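Local coordinates for protein nisin leader peptide-processing serine protease NisP (Lactococcus lactis subsp. lactis, PDB 4MZD) that probably acts as a subtilisin-like serine endopeptidase that removes the leader peptide from the nisin precursor during antibiotic biosynthesis, at residues A312-F318 with K334-F338; A287-I291 with N352-T356. All coordinates share one frame; numbering follows the deposited sequence.

Contact 1 of 2, residues A312-F318 with K334-F338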
# COMPACT_ATOMS: atom_id res chain seq x y z
N ALA A 312 2.05 -7.53 -7.78
CA ALA A 312 1.57 -6.21 -8.19
C ALA A 312 1.22 -6.16 -9.67
O ALA A 312 0.61 -5.20 -10.12
CB ALA A 312 2.62 -5.15 -7.88
N GLY A 313 1.65 -7.17 -10.43
CA GLY A 313 1.40 -7.22 -11.86
C GLY A 313 2.54 -6.66 -12.69
O GLY A 313 3.68 -6.51 -12.23
N THR A 314 2.23 -6.36 -13.95
CA THR A 314 3.22 -5.86 -14.89
C THR A 314 2.58 -4.99 -15.95
O THR A 314 1.44 -5.24 -16.37
CB THR A 314 3.98 -7.01 -15.57
OG1 THR A 314 4.94 -6.48 -16.48
CG2 THR A 314 3.04 -7.91 -16.35
N THR A 315 3.32 -3.98 -16.39
CA THR A 315 2.92 -3.19 -17.56
C THR A 315 3.81 -3.46 -18.77
O THR A 315 3.72 -2.76 -19.78
CB THR A 315 2.85 -1.67 -17.26
OG1 THR A 315 4.04 -1.24 -16.57
CG2 THR A 315 1.65 -1.35 -16.39
N ALA A 316 4.65 -4.48 -18.70
CA ALA A 316 5.60 -4.73 -19.78
C ALA A 316 4.91 -5.04 -21.10
O ALA A 316 5.32 -4.54 -22.15
CB ALA A 316 6.55 -5.84 -19.40
N ASN A 317 3.87 -5.86 -21.07
CA ASN A 317 3.16 -6.20 -22.29
C ASN A 317 2.24 -5.09 -22.75
O ASN A 317 2.11 -4.84 -23.95
CB ASN A 317 2.43 -7.53 -22.15
CG ASN A 317 3.38 -8.66 -21.86
OD1 ASN A 317 4.38 -8.82 -22.55
ND2 ASN A 317 3.10 -9.42 -20.81
N PHE A 318 1.60 -4.40 -21.81
CA PHE A 318 0.84 -3.22 -22.17
C PHE A 318 1.71 -2.26 -22.98
O PHE A 318 1.28 -1.73 -24.01
CB PHE A 318 0.30 -2.51 -20.93
CG PHE A 318 -0.62 -1.38 -21.25
CD1 PHE A 318 -1.99 -1.57 -21.31
CD2 PHE A 318 -0.12 -0.11 -21.53
CE1 PHE A 318 -2.84 -0.53 -21.63
CE2 PHE A 318 -0.96 0.93 -21.85
CZ PHE A 318 -2.32 0.72 -21.89
N LYS A 334 -3.38 -12.27 -16.95
CA LYS A 334 -2.22 -12.70 -16.18
C LYS A 334 -1.35 -11.55 -15.72
O LYS A 334 -0.58 -11.70 -14.77
CB LYS A 334 -1.38 -13.69 -16.99
CG LYS A 334 -2.11 -14.98 -17.32
CD LYS A 334 -1.17 -16.02 -17.91
CE LYS A 334 -0.36 -15.45 -19.06
NZ LYS A 334 0.86 -14.73 -18.60
N ASP A 335 -1.46 -10.40 -16.38
CA ASP A 335 -0.56 -9.27 -16.11
C ASP A 335 -1.08 -8.33 -15.04
O ASP A 335 -0.29 -7.71 -14.32
CB ASP A 335 -0.33 -8.44 -17.38
CG ASP A 335 0.54 -9.13 -18.40
OD1 ASP A 335 0.92 -10.30 -18.22
OD2 ASP A 335 0.81 -8.47 -19.42
N TRP A 336 -2.40 -8.17 -14.99
CA TRP A 336 -3.02 -7.27 -14.02
C TRP A 336 -3.81 -8.12 -13.04
O TRP A 336 -4.01 -9.32 -13.26
CB TRP A 336 -3.89 -6.23 -14.72
CG TRP A 336 -3.10 -5.21 -15.50
CD1 TRP A 336 -1.74 -5.16 -15.65
CD2 TRP A 336 -3.64 -4.11 -16.24
NE1 TRP A 336 -1.40 -4.08 -16.44
CE2 TRP A 336 -2.54 -3.42 -16.81
CE3 TRP A 336 -4.93 -3.62 -16.47
CZ2 TRP A 336 -2.71 -2.29 -17.60
CZ3 TRP A 336 -5.09 -2.49 -17.25
CH2 TRP A 336 -3.98 -1.84 -17.81
N LEU A 337 -4.23 -7.51 -11.94
CA LEU A 337 -4.90 -8.29 -10.92
C LEU A 337 -6.32 -7.81 -10.69
O LEU A 337 -6.67 -6.63 -10.82
CB LEU A 337 -4.07 -8.40 -9.65
CG LEU A 337 -3.80 -7.07 -8.96
CD1 LEU A 337 -4.77 -6.88 -7.82
CD2 LEU A 337 -2.37 -7.02 -8.43
N PHE A 338 -7.16 -8.77 -10.36
CA PHE A 338 -8.60 -8.58 -10.30
C PHE A 338 -8.99 -8.27 -8.86
O PHE A 338 -8.71 -9.04 -7.95
CB PHE A 338 -9.23 -9.90 -10.75
CG PHE A 338 -10.69 -9.83 -11.05
CD1 PHE A 338 -11.16 -9.18 -12.18
CD2 PHE A 338 -11.59 -10.47 -10.23
CE1 PHE A 338 -12.52 -9.16 -12.46
CE2 PHE A 338 -12.94 -10.45 -10.50
CZ PHE A 338 -13.41 -9.81 -11.62
O HOH W 1 1.60 -5.87 -19.15

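Contact 2 of 2, residues A287-I291 with N352-T356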
# COMPACT_ATOMS: atom_id res chain seq x y z
N ALA A 287 8.52 -1.81 3.96
CA ALA A 287 8.43 -1.35 2.58
C ALA A 287 8.09 -2.52 1.67
O ALA A 287 8.71 -3.58 1.77
CB ALA A 287 9.74 -0.71 2.14
N VAL A 288 7.12 -2.31 0.79
CA VAL A 288 6.64 -3.38 -0.07
C VAL A 288 6.75 -2.99 -1.54
O VAL A 288 6.21 -1.97 -1.98
CB VAL A 288 5.17 -3.74 0.23
CG1 VAL A 288 4.75 -4.92 -0.63
CG2 VAL A 288 4.98 -4.04 1.72
N GLY A 289 7.47 -3.81 -2.30
CA GLY A 289 7.54 -3.65 -3.74
C GLY A 289 6.75 -4.73 -4.45
O GLY A 289 6.11 -5.59 -3.82
N GLY A 290 6.80 -4.69 -5.78
CA GLY A 290 5.94 -5.53 -6.59
C GLY A 290 6.67 -6.57 -7.41
O GLY A 290 7.75 -6.31 -7.94
N ILE A 291 6.06 -7.76 -7.50
CA ILE A 291 6.48 -8.76 -8.47
C ILE A 291 5.35 -9.07 -9.44
O ILE A 291 4.17 -8.81 -9.17
CB ILE A 291 6.97 -10.08 -7.80
CG1 ILE A 291 5.94 -10.61 -6.79
CG2 ILE A 291 8.34 -9.89 -7.15
CD1 ILE A 291 6.19 -12.03 -6.35
N ASN A 352 2.20 -1.21 -6.94
CA ASN A 352 2.64 -1.65 -5.62
C ASN A 352 1.59 -1.40 -4.53
O ASN A 352 1.65 -2.01 -3.46
CB ASN A 352 3.96 -1.00 -5.25
CG ASN A 352 5.11 -1.54 -6.08
OD1 ASN A 352 4.95 -2.56 -6.77
ND2 ASN A 352 6.26 -0.88 -6.02
N SER A 353 0.64 -0.52 -4.81
CA SER A 353 -0.49 -0.34 -3.90
C SER A 353 -1.29 -1.62 -3.67
O SER A 353 -2.06 -1.67 -2.72
CB SER A 353 -1.44 0.72 -4.41
OG SER A 353 -1.93 0.38 -5.69
N PHE A 354 -1.13 -2.62 -4.54
CA PHE A 354 -1.88 -3.86 -4.43
C PHE A 354 -1.05 -5.02 -3.91
O PHE A 354 -1.59 -6.06 -3.55
CB PHE A 354 -2.58 -4.16 -5.75
CG PHE A 354 -3.40 -3.01 -6.22
CD1 PHE A 354 -4.51 -2.61 -5.48
CD2 PHE A 354 -3.03 -2.26 -7.32
CE1 PHE A 354 -5.24 -1.51 -5.86
CE2 PHE A 354 -3.77 -1.16 -7.71
CZ PHE A 354 -4.88 -0.78 -6.97
N ALA A 355 0.27 -4.82 -3.86
CA ALA A 355 1.18 -5.73 -3.16
C ALA A 355 1.15 -5.44 -1.66
O ALA A 355 1.10 -6.35 -0.84
CB ALA A 355 2.60 -5.57 -3.71
N THR A 356 1.18 -4.16 -1.33
CA THR A 356 1.20 -3.68 0.05
C THR A 356 0.10 -4.29 0.94
O THR A 356 0.40 -4.82 2.00
CB THR A 356 1.21 -2.14 0.04
OG1 THR A 356 2.34 -1.69 -0.72
CG2 THR A 356 1.33 -1.56 1.43

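Contact 1 of 2, residues A312-F318 with K334-F338
In the subtilase domain, the turn that carries strand 308-311 into helix 316-328 meets the end of helix 332-335 through Thr314 and Asp335. The backbone N of Thr314 donates to Asp335 O at 2.9 Å. Just before it, Gly313, with no side chain, leaves room for its CA to lie 3.0 Å from Asp335 O. Thr314 OG1 lies anti to the backbone N (chi1 180°) and accepts from Ala316 N, an ST turn, which leaves the methyl CG2 to pack 3.5 Å from Asp335 CG. An acidic side chain suits the place because OD2 takes two donors. Asn317 ND2 reaches Asp335 OD2 on its syn side at 2.8 Å, amide and carboxylate nearly coplanar, and water 1 donates to the same oxygen and to Thr314 O while accepting from Phe318 N. Trp336 turns the edge of its indole to Thr314 O, but the NE1 bond is weak (3.1 Å, 123°). Its six-membered ring and Phe318 are near parallel yet slid apart, Trp336 CZ2 lying 3.8 Å from Phe318 CD1. Phe326 of helix 316-328 meets both rings, and beyond Trp336 the chain enters strand 337-340, where Leu337 pairs with Val349 of strand 346-349.

Contact 2 of 2, residues A287-I291 with N352-T356
Val288 holds CG1 anti to its backbone N (chi1 -176°), which lays this methyl against the backbone between Ala355 and Thr356, while Asn352, with CG anti to its carbonyl carbon (chi1 -70°), sends its amide to the neighbouring glycines of strand 286-291. CG1 of Val288 lies 3.8 Å from Ala355 CB, and Val288 CB packs 3.6 Å from Thr356 OG1. A branched residue suits the place because both methyls are used: CG1 lies against Ala355 and Thr356 N, and CG2 approaches Thr356 CA. Ala355 is small enough for its methyl to sit 3.5 Å from Gly289 O. Gly290, with no side chain, lets Asn352 OD1 come within 3.0 Å of Gly290 N and 3.1 Å of Gly290 CA. The angle at that nitrogen is too poor for a hydrogen bond; Gly290 N instead donates to Ser301 OG. Asn352 ND2 is hydrogen-bonded to Ser301 OG and Leu246 O, so the amide is fixed by partners beyond the strand. Within 352-356, Asn352 O is gripped twice by Thr356, from opposite faces of its plane: OG1 donates at 2.8 Å and the backbone N at 3.1 Å. Threonine thereby ties the start of helix 356-370 back to the turn. Between them, Ser353 faces away from the strand, and its OG is hydrogen-bonded to His147 NE2 and to Arg488 O, the chain's C-terminal residue. Such a serine, in the tight turn leading into a buried helix beside the mostly parallel main sheet, is the nucleophile position of the subtilisin fold, consistent with the predicted Asp100, His147 and Ser353 charge relay.

Of the four segments, 287-291 comes first from the N terminus, an inner strand of the main sheet, and the chain then reaches 312-318 just beyond the neighbouring parallel strand 308-311. The largely helical excursion through 316-328 and 332-335 is closed by contact 1 when 334-338 returns to that turn. The hairpin of 337-340 and 346-349 then brings 352-356 back to strand 286-291, closing the larger loop of contact 2, within which contact 1 is nested. The two also touch: Ala312 N and Gly313 N probably both bond to Ile291 O, and Ala312 CB packs near Gly290 and Asn352. Together they join the outer helical excursion to the sheet and the predicted catalytic serine turn.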